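Local coordinates for carbohydrate binding module E1 (Uncultured bacterium, PDB 5KLE), which binds cellopentaose and, as a carbohydrate-binding module, probably directs an attached enzyme to cellulose or related polysaccharides, at residues 20-25 with 89-94. Residues are numbered along the deposited sequence; the frame is centred on the assembly and turned at random.
Sequences GVEFSA and SFNVKF. With BGC (beta-D-glucopyranose), chain B; BGC (beta-D-glucopyranose), chain C.
The side chains of Glu22 and Lys93 cross obliquely, CG of the first near CD of the second, and carry the sugar-binding side of this contact. The Glu22 chain, extended beyond CG, takes a hydrogen bond at OE1 from O6 of the chain B glucose (2.8 Å). Lys93, stretched out past CG with CD against Gly20 O (3.5 Å), forks its NZ between O3 and O2 of the chain C glucose. Glu22 OE1 and Lys93 NZ are 5.2 Å apart, too far for a salt bridge, though the opposite charges may still attract. An alanine in place of Lys93 would probably cost O2 and O3 of that glucose the hydrogen bonds from NZ and Glu22 the nearby positive charge. Two waters hold the carboxylate, one bridging OE1 to Asn91 O and the other OE2 to Asn91 ND2.

The backbones pair antiparallel, with two-way N-H...O bonds between Phe23 and Val92 and between Ala25 and Phe90. Past Glu22 the pairing opens: a water joins Val21 O to Phe94 N, and a nearly straight bond from Gly20 N to Phe94 O (2.8 Å, 175°) closes the end.

On the inner side, Val92 CG1 sits over one face of the Phe23 ring, 3.9 Å from its centroid, and also touches Ala25 CB. The Phe23 edge turns toward the Phe94 face in a loose T-shaped pair, planes at 85°. Ala25 CB lies over one Phe90 face, toward the rim.

Edge strand 23-25 pairs with 90-96, with 40-44 beyond; Ala25 and Phe94 pack on strand 77-86 of the other sheet, consistent with a beta-sandwich, and Trp45 flanks Glu22 and Lys93 in the glycan site.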
ATOM      1  N   GLY A  20      -4.616  -2.128  10.282  1.00 12.92           N
ATOM      2  CA  GLY A  20      -4.857  -0.967  11.119  1.00 13.17           C
ATOM      3  C   GLY A  20      -3.653  -0.378  11.820  1.00 13.31           C
ATOM      4  O   GLY A  20      -3.848   0.574  12.584  1.00 15.20           O
ATOM      5  N   VAL A  21      -2.431  -0.892  11.582  1.00 14.53           N
ATOM      6  CA  VAL A  21      -1.228  -0.511  12.346  1.00 13.98           C
ATOM      7  C   VAL A  21      -0.331   0.346  11.448  1.00 13.47           C
ATOM      8  O   VAL A  21       0.182  -0.136  10.430  1.00 13.73           O
ATOM      9  CB  VAL A  21      -0.476  -1.754  12.859  1.00 14.88           C
ATOM     10  CG1 VAL A  21       0.830  -1.361  13.538  1.00 16.34           C
ATOM     11  CG2 VAL A  21      -1.366  -2.565  13.815  1.00 17.49           C
ATOM     12  N   GLU A  22      -0.106   1.603  11.845  1.00 13.72           N
ATOM     13  CA  GLU A  22       0.710   2.509  11.040  0.52 11.23           C
ATOM     14  C   GLU A  22       2.178   2.082  11.021  1.00 14.81           C
ATOM     15  O   GLU A  22       2.715   1.522  11.996  1.00 15.76           O
ATOM     16  CB  GLU A  22       0.619   3.944  11.559  0.52 13.94           C
ATOM     17  CG  GLU A  22      -0.668   4.668  11.217  0.52 15.50           C
ATOM     18  CD  GLU A  22      -0.524   6.186  11.317  0.52 20.53           C
ATOM     19  OE1 GLU A  22      -1.248   6.887  10.597  0.52 19.27           O
ATOM     20  OE2 GLU A  22       0.325   6.669  12.101  0.52 25.38           O
ATOM     21  N   PHE A  23       2.840   2.373   9.903  1.00 13.48           N
ATOM     22  CA  PHE A  23       4.264   2.097   9.766  1.00 12.65           C
ATOM     23  C   PHE A  23       4.869   3.155   8.847  1.00 11.92           C
ATOM     24  O   PHE A  23       4.164   3.811   8.085  1.00 10.77           O
ATOM     25  CB  PHE A  23       4.515   0.658   9.290  1.00 13.59           C
ATOM     26  CG  PHE A  23       3.995   0.376   7.906  1.00 12.46           C
ATOM     27  CD1 PHE A  23       2.667   0.027   7.680  1.00 14.17           C
ATOM     28  CD2 PHE A  23       4.850   0.504   6.812  1.00 15.86           C
ATOM     29  CE1 PHE A  23       2.216  -0.239   6.369  1.00 14.48           C
ATOM     30  CE2 PHE A  23       4.416   0.255   5.524  1.00 17.14           C
ATOM     31  CZ  PHE A  23       3.105  -0.102   5.291  1.00 14.98           C
ATOM     32  N   SER A  24       6.175   3.340   8.952  1.00 10.51           N
ATOM     33  CA  SER A  24       6.877   4.310   8.119  1.00 10.38           C
ATOM     34  C   SER A  24       7.149   3.719   6.750  1.00 10.61           C
ATOM     35  O   SER A  24       7.666   2.595   6.649  1.00 12.76           O
ATOM     36  CB  SER A  24       8.218   4.659   8.763  1.00 17.48           C
ATOM     37  OG  SER A  24       8.858   5.689   8.033  1.00 17.70           O
ATOM     38  N   ALA A  25       6.791   4.464   5.697  1.00 10.67           N
ATOM     39  CA  ALA A  25       6.843   3.973   4.321  1.00 10.35           C
ATOM     40  C   ALA A  25       7.595   4.954   3.443  1.00  9.36           C
ATOM     41  O   ALA A  25       7.603   6.170   3.713  1.00  9.99           O
ATOM     42  CB  ALA A  25       5.431   3.813   3.778  1.00 13.30           C
ATOM     43  N   SER A  89       9.561  10.094   3.499  1.00  9.40           N
ATOM     44  CA  SER A  89       8.923   9.035   4.281  1.00  9.72           C
ATOM     45  C   SER A  89       7.671   9.555   4.986  1.00  9.04           C
ATOM     46  O   SER A  89       7.567  10.732   5.374  1.00  9.67           O
ATOM     47  CB  SER A  89       9.901   8.427   5.297  1.00 11.50           C
ATOM     48  OG  SER A  89      10.251   9.374   6.328  1.00 12.23           O
ATOM     49  N   PHE A  90       6.700   8.664   5.152  1.00  9.52           N
ATOM     50  CA  PHE A  90       5.415   9.068   5.712  1.00  9.42           C
ATOM     51  C   PHE A  90       4.836   7.890   6.479  1.00  9.47           C
ATOM     52  O   PHE A  90       5.268   6.747   6.300  1.00 11.41           O
ATOM     53  CB  PHE A  90       4.448   9.561   4.599  1.00  8.58           C
ATOM     54  CG  PHE A  90       4.112   8.501   3.549  1.00  8.14           C
ATOM     55  CD1 PHE A  90       5.021   8.135   2.541  1.00  9.04           C
ATOM     56  CD2 PHE A  90       2.882   7.912   3.544  1.00 10.04           C
ATOM     57  CE1 PHE A  90       4.671   7.150   1.576  1.00  9.29           C
ATOM     58  CE2 PHE A  90       2.531   6.949   2.594  1.00  8.45           C
ATOM     59  CZ  PHE A  90       3.422   6.549   1.618  1.00  9.75           C
ATOM     60  N   ASN A  91       3.867   8.148   7.367  1.00  9.23           N
ATOM     61  CA  ASN A  91       3.249   7.051   8.125  1.00  8.68           C
ATOM     62  C   ASN A  91       1.935   6.661   7.454  1.00 11.38           C
ATOM     63  O   ASN A  91       1.059   7.511   7.244  1.00 11.91           O
ATOM     64  CB  ASN A  91       2.965   7.455   9.571  1.00 10.47           C
ATOM     65  CG  ASN A  91       4.217   7.600  10.390  1.00 17.97           C
ATOM     66  OD1 ASN A  91       5.241   6.953  10.125  1.00 18.99           O
ATOM     67  ND2 ASN A  91       4.125   8.401  11.448  1.00 24.90           N
ATOM     68  N   VAL A  92       1.778   5.368   7.165  1.00  8.78           N
ATOM     69  CA  VAL A  92       0.621   4.873   6.425  1.00  9.84           C
ATOM     70  C   VAL A  92       0.067   3.663   7.155  1.00 11.36           C
ATOM     71  O   VAL A  92       0.805   2.963   7.855  1.00 11.38           O
ATOM     72  CB  VAL A  92       1.017   4.521   4.972  1.00  9.61           C
ATOM     73  CG1 VAL A  92       1.913   3.292   4.945  1.00 12.79           C
ATOM     74  CG2 VAL A  92      -0.226   4.322   4.104  1.00 11.76           C
ATOM     75  N   LYS A  93      -1.251   3.418   7.013  1.00  9.78           N
ATOM     76  CA  LYS A  93      -1.822   2.138   7.448  1.00  8.75           C
ATOM     77  C   LYS A  93      -2.728   1.547   6.386  1.00 11.50           C
ATOM     78  O   LYS A  93      -3.333   2.267   5.592  1.00 11.62           O
ATOM     79  CB  LYS A  93      -2.536   2.185   8.798  1.00 13.44           C
ATOM     80  CG  LYS A  93      -3.579   3.270   8.921  1.00 17.30           C
ATOM     81  CD  LYS A  93      -4.129   3.191  10.344  1.00 21.07           C
ATOM     82  CE  LYS A  93      -4.969   4.354  10.723  1.00 27.99           C
ATOM     83  NZ  LYS A  93      -5.441   4.187  12.157  1.00 27.20           N
ATOM     84  N   PHE A  94      -2.754   0.213   6.352  1.00  9.85           N
ATOM     85  CA  PHE A  94      -3.660  -0.548   5.501  0.51 10.27           C
ATOM     86  C   PHE A  94      -4.720  -1.198   6.386  1.00 11.90           C
ATOM     87  O   PHE A  94      -4.421  -1.642   7.499  1.00 12.14           O
ATOM     88  CB  PHE A  94      -2.918  -1.661   4.742  0.51 12.61           C
ATOM     89  CG  PHE A  94      -1.837  -1.171   3.793  0.51 11.03           C
ATOM     90  CD1 PHE A  94      -1.715   0.173   3.429  0.51  8.56           C
ATOM     91  CD2 PHE A  94      -0.933  -2.082   3.268  0.51 12.55           C
ATOM     92  CE1 PHE A  94      -0.684   0.608   2.545  0.51 10.62           C
ATOM     93  CE2 PHE A  94       0.077  -1.670   2.382  0.51 12.75           C
ATOM     94  CZ  PHE A  94       0.201  -0.319   2.021  0.51 12.87           C
TER
HETATM   95  C2  BGC B   5      -5.235  11.738  13.194  0.51 21.73           C
HETATM   96  C3  BGC B   5      -3.793  12.281  12.960  0.51 21.79           C
HETATM   97  C4  BGC B   5      -2.796  11.243  13.276  0.51 23.05           C
HETATM   98  C5  BGC B   5      -3.098   9.887  12.606  0.51 20.76           C
HETATM   99  C6  BGC B   5      -2.056   8.927  13.107  0.51 22.25           C
HETATM  100  C1  BGC B   5      -5.368  10.413  12.488  0.51 19.36           C
HETATM  101  O2  BGC B   5      -6.317  12.518  12.793  0.51 23.46           O
HETATM  102  O3  BGC B   5      -3.510  13.216  13.959  0.51 23.56           O
HETATM  103  O4  BGC B   5      -1.472  11.640  13.008  0.51 27.60           O
HETATM  104  O5  BGC B   5      -4.405   9.543  12.971  0.51 20.62           O
HETATM  105  O6  BGC B   5      -2.549   7.590  12.955  0.51 22.21           O
HETATM  106  C2  BGC C   4      -8.102   6.831  11.561  0.51 16.36           C
HETATM  107  C3  BGC C   4      -7.182   7.609  12.455  0.51 16.34           C
HETATM  108  C4  BGC C   4      -7.159   9.075  12.029  0.51 16.75           C
HETATM  109  C5  BGC C   4      -8.526   9.616  12.007  0.51 19.28           C
HETATM  110  C6  BGC C   4      -8.596  10.971  11.350  0.51 22.82           C
HETATM  111  C1  BGC C   4      -9.480   7.487  11.551  0.51 18.85           C
HETATM  112  O2  BGC C   4      -8.171   5.487  12.011  0.51 20.51           O
HETATM  113  O3  BGC C   4      -5.891   7.034  12.372  0.51 19.37           O
HETATM  114  O4  BGC C   4      -6.485   9.816  12.929  0.51 20.08           O
HETATM  115  O5  BGC C   4      -9.384   8.817  11.239  0.51 19.19           O
HETATM  116  O6  BGC C   4      -9.920  11.242  11.042  0.51 26.72           O
HETATM  117  O   HOH W   1      -0.999  -1.249   8.148  1.00 12.87           O
HETATM  118  O   HOH W   2      -0.404   8.863   9.130  1.00 14.02           O
HETATM  119  O   HOH W   3       1.708   9.025  12.750  1.00 32.02           O
HETATM  120  O   HOH W   4       9.253   8.402   8.730  1.00 34.15           O